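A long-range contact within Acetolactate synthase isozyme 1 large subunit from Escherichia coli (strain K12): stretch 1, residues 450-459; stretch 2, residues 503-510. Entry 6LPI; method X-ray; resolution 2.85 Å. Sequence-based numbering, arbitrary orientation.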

# COMPACT_ATOMS: atom_id res chain seq x y z
N ASN B 450 8.66 16.33 -2.53
CA ASN B 450 9.36 15.77 -3.67
C ASN B 450 9.29 16.71 -4.88
O ASN B 450 9.08 16.28 -6.01
CB ASN B 450 8.83 14.38 -4.01
CG ASN B 450 9.42 13.31 -3.09
OD1 ASN B 450 10.61 13.34 -2.78
ND2 ASN B 450 8.59 12.37 -2.68
N ILE B 451 9.43 18.01 -4.61
CA ILE B 451 9.38 19.05 -5.64
C ILE B 451 10.46 18.82 -6.69
O ILE B 451 10.29 19.15 -7.87
CB ILE B 451 9.52 20.45 -4.99
CG1 ILE B 451 9.10 21.54 -5.96
CG2 ILE B 451 10.96 20.71 -4.56
CD1 ILE B 451 7.69 21.39 -6.44
N GLN B 452 11.59 18.24 -6.28
CA GLN B 452 12.70 18.07 -7.20
C GLN B 452 12.32 17.13 -8.34
O GLN B 452 12.88 17.23 -9.44
CB GLN B 452 13.93 17.57 -6.44
CG GLN B 452 13.86 16.12 -5.99
CD GLN B 452 12.97 15.91 -4.80
OE1 GLN B 452 12.89 16.75 -3.89
NE2 GLN B 452 12.23 14.80 -4.81
N GLU B 453 11.36 16.25 -8.11
CA GLU B 453 11.01 15.34 -9.18
C GLU B 453 10.30 16.05 -10.31
O GLU B 453 10.12 15.45 -11.38
CB GLU B 453 10.18 14.18 -8.65
CG GLU B 453 10.92 13.38 -7.54
CD GLU B 453 12.32 12.93 -7.94
OE1 GLU B 453 12.52 12.58 -9.12
OE2 GLU B 453 13.24 12.98 -7.09
N MET B 454 9.92 17.32 -10.12
CA MET B 454 9.48 18.12 -11.25
C MET B 454 10.46 18.04 -12.40
O MET B 454 10.06 17.84 -13.56
CB MET B 454 9.27 19.58 -10.84
CG MET B 454 7.85 19.87 -10.43
SD MET B 454 7.55 21.61 -10.06
CE MET B 454 5.88 21.52 -9.40
N ALA B 455 11.76 18.12 -12.09
CA ALA B 455 12.78 17.98 -13.13
C ALA B 455 12.61 16.65 -13.85
O ALA B 455 12.55 16.59 -15.09
CB ALA B 455 14.17 18.10 -12.53
N THR B 456 12.48 15.57 -13.07
CA THR B 456 12.25 14.24 -13.63
C THR B 456 11.07 14.22 -14.57
O THR B 456 11.11 13.58 -15.63
CB THR B 456 12.07 13.23 -12.49
OG1 THR B 456 13.18 13.31 -11.59
CG2 THR B 456 11.95 11.82 -13.02
N ALA B 457 10.01 14.97 -14.24
CA ALA B 457 8.84 14.98 -15.11
C ALA B 457 9.13 15.64 -16.44
O ALA B 457 8.75 15.14 -17.51
CB ALA B 457 7.67 15.67 -14.42
N SER B 458 9.83 16.77 -16.42
CA SER B 458 9.96 17.51 -17.67
C SER B 458 10.98 16.85 -18.58
O SER B 458 10.76 16.78 -19.80
CB SER B 458 10.33 18.96 -17.38
OG SER B 458 11.63 19.04 -16.85
N GLU B 459 12.07 16.34 -18.01
CA GLU B 459 13.14 15.76 -18.81
C GLU B 459 12.70 14.50 -19.55
O GLU B 459 13.19 14.23 -20.65
CB GLU B 459 14.34 15.48 -17.93
CG GLU B 459 14.81 16.73 -17.23
CD GLU B 459 16.11 16.54 -16.47
OE1 GLU B 459 16.44 15.38 -16.10
OE2 GLU B 459 16.84 17.55 -16.28
N ILE B 503 8.23 28.53 -10.04
CA ILE B 503 9.03 27.34 -9.77
C ILE B 503 8.78 26.27 -10.82
O ILE B 503 9.72 25.79 -11.47
CB ILE B 503 8.73 26.83 -8.35
CG1 ILE B 503 9.16 27.87 -7.31
CG2 ILE B 503 9.43 25.50 -8.08
CD1 ILE B 503 8.75 27.52 -5.91
N ALA B 504 7.52 25.90 -11.03
CA ALA B 504 7.19 24.89 -12.04
C ALA B 504 7.70 25.29 -13.42
O ALA B 504 8.08 24.43 -14.22
CB ALA B 504 5.69 24.65 -12.08
N ALA B 505 7.66 26.59 -13.74
CA ALA B 505 8.23 27.08 -15.00
C ALA B 505 9.74 26.90 -15.04
O ALA B 505 10.29 26.50 -16.08
CB ALA B 505 7.89 28.55 -15.21
N GLY B 506 10.44 27.21 -13.95
CA GLY B 506 11.87 26.98 -13.87
C GLY B 506 12.27 25.52 -13.88
O GLY B 506 13.42 25.20 -14.21
N PHE B 507 11.35 24.62 -13.52
CA PHE B 507 11.62 23.21 -13.72
C PHE B 507 11.30 22.77 -15.14
O PHE B 507 11.54 21.61 -15.49
CB PHE B 507 10.81 22.36 -12.73
CG PHE B 507 11.43 22.25 -11.35
CD1 PHE B 507 12.44 21.33 -11.10
CD2 PHE B 507 10.96 23.03 -10.30
CE1 PHE B 507 12.99 21.23 -9.84
CE2 PHE B 507 11.50 22.93 -9.05
CZ PHE B 507 12.51 22.03 -8.81
N GLY B 508 10.76 23.65 -15.98
CA GLY B 508 10.46 23.29 -17.34
C GLY B 508 9.05 22.85 -17.63
O GLY B 508 8.80 22.30 -18.71
N LEU B 509 8.11 23.06 -16.71
CA LEU B 509 6.71 22.72 -16.91
C LEU B 509 5.93 23.95 -17.33
O LEU B 509 6.24 25.07 -16.91
CB LEU B 509 6.03 22.17 -15.65
CG LEU B 509 6.70 21.27 -14.63
CD1 LEU B 509 5.73 21.02 -13.47
CD2 LEU B 509 7.20 20.00 -15.26
N GLU B 510 4.90 23.75 -18.15
CA GLU B 510 3.94 24.82 -18.35
C GLU B 510 3.12 25.02 -17.07
O GLU B 510 2.96 24.10 -16.26
CB GLU B 510 2.98 24.55 -19.51
CG GLU B 510 3.55 23.82 -20.68
CD GLU B 510 2.72 24.05 -21.93
OE1 GLU B 510 2.45 25.23 -22.24
OE2 GLU B 510 2.32 23.06 -22.57

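Stretch 1 enters a helix through a type I turn, Asn-450 to Glu-453. Stretch 2 holds the end of another helix, 503-506, and the residues that follow. There the chain breaks helical form at Gly-508, whose positive phi belongs to a Schellman motif: Gly-508 N bonds to Ala-505 O (2.9 Å) and Leu-509 N to Ala-504 O (2.8 Å). Phe-507 and Leu-509, at and just beyond this ending, lie against stretch 1. The backbones come near at Ala-455 and Phe-507, with CA atoms 5.4 Å apart.

Phe-507 covers the most surface. Its ring lies against residues Ile-451 to Ala-455. Met-454 CB sits over one face, 3.8 Å from the ring centroid, in a CH-pi contact. Ala-455 CB lies 3.9 Å from Phe-507 CD1, and Ile-451 CG1 packs 4.2 Å from Phe-507 CE2.

Met-454 comes next. Its side chain extends past the ring, and SD reaches Ala-504 CB at 4.1 Å. Met-454 CG also meets Leu-509 CD1 at 3.9 Å. Leu-509 CD2 lies 4.4 Å from Ala-457 CB, continuing the apolar contact, and 3.9 Å from Ser-458 CB.

One polar contact joins the stretches. Ser-458 OG is 2.9 Å from Phe-507 O and 3.2 Å from Ala-455 O; its one proton could serve either acceptor. A CB on Gly-508 would sit tightly against Ser-458 OG, 3.3 Å away.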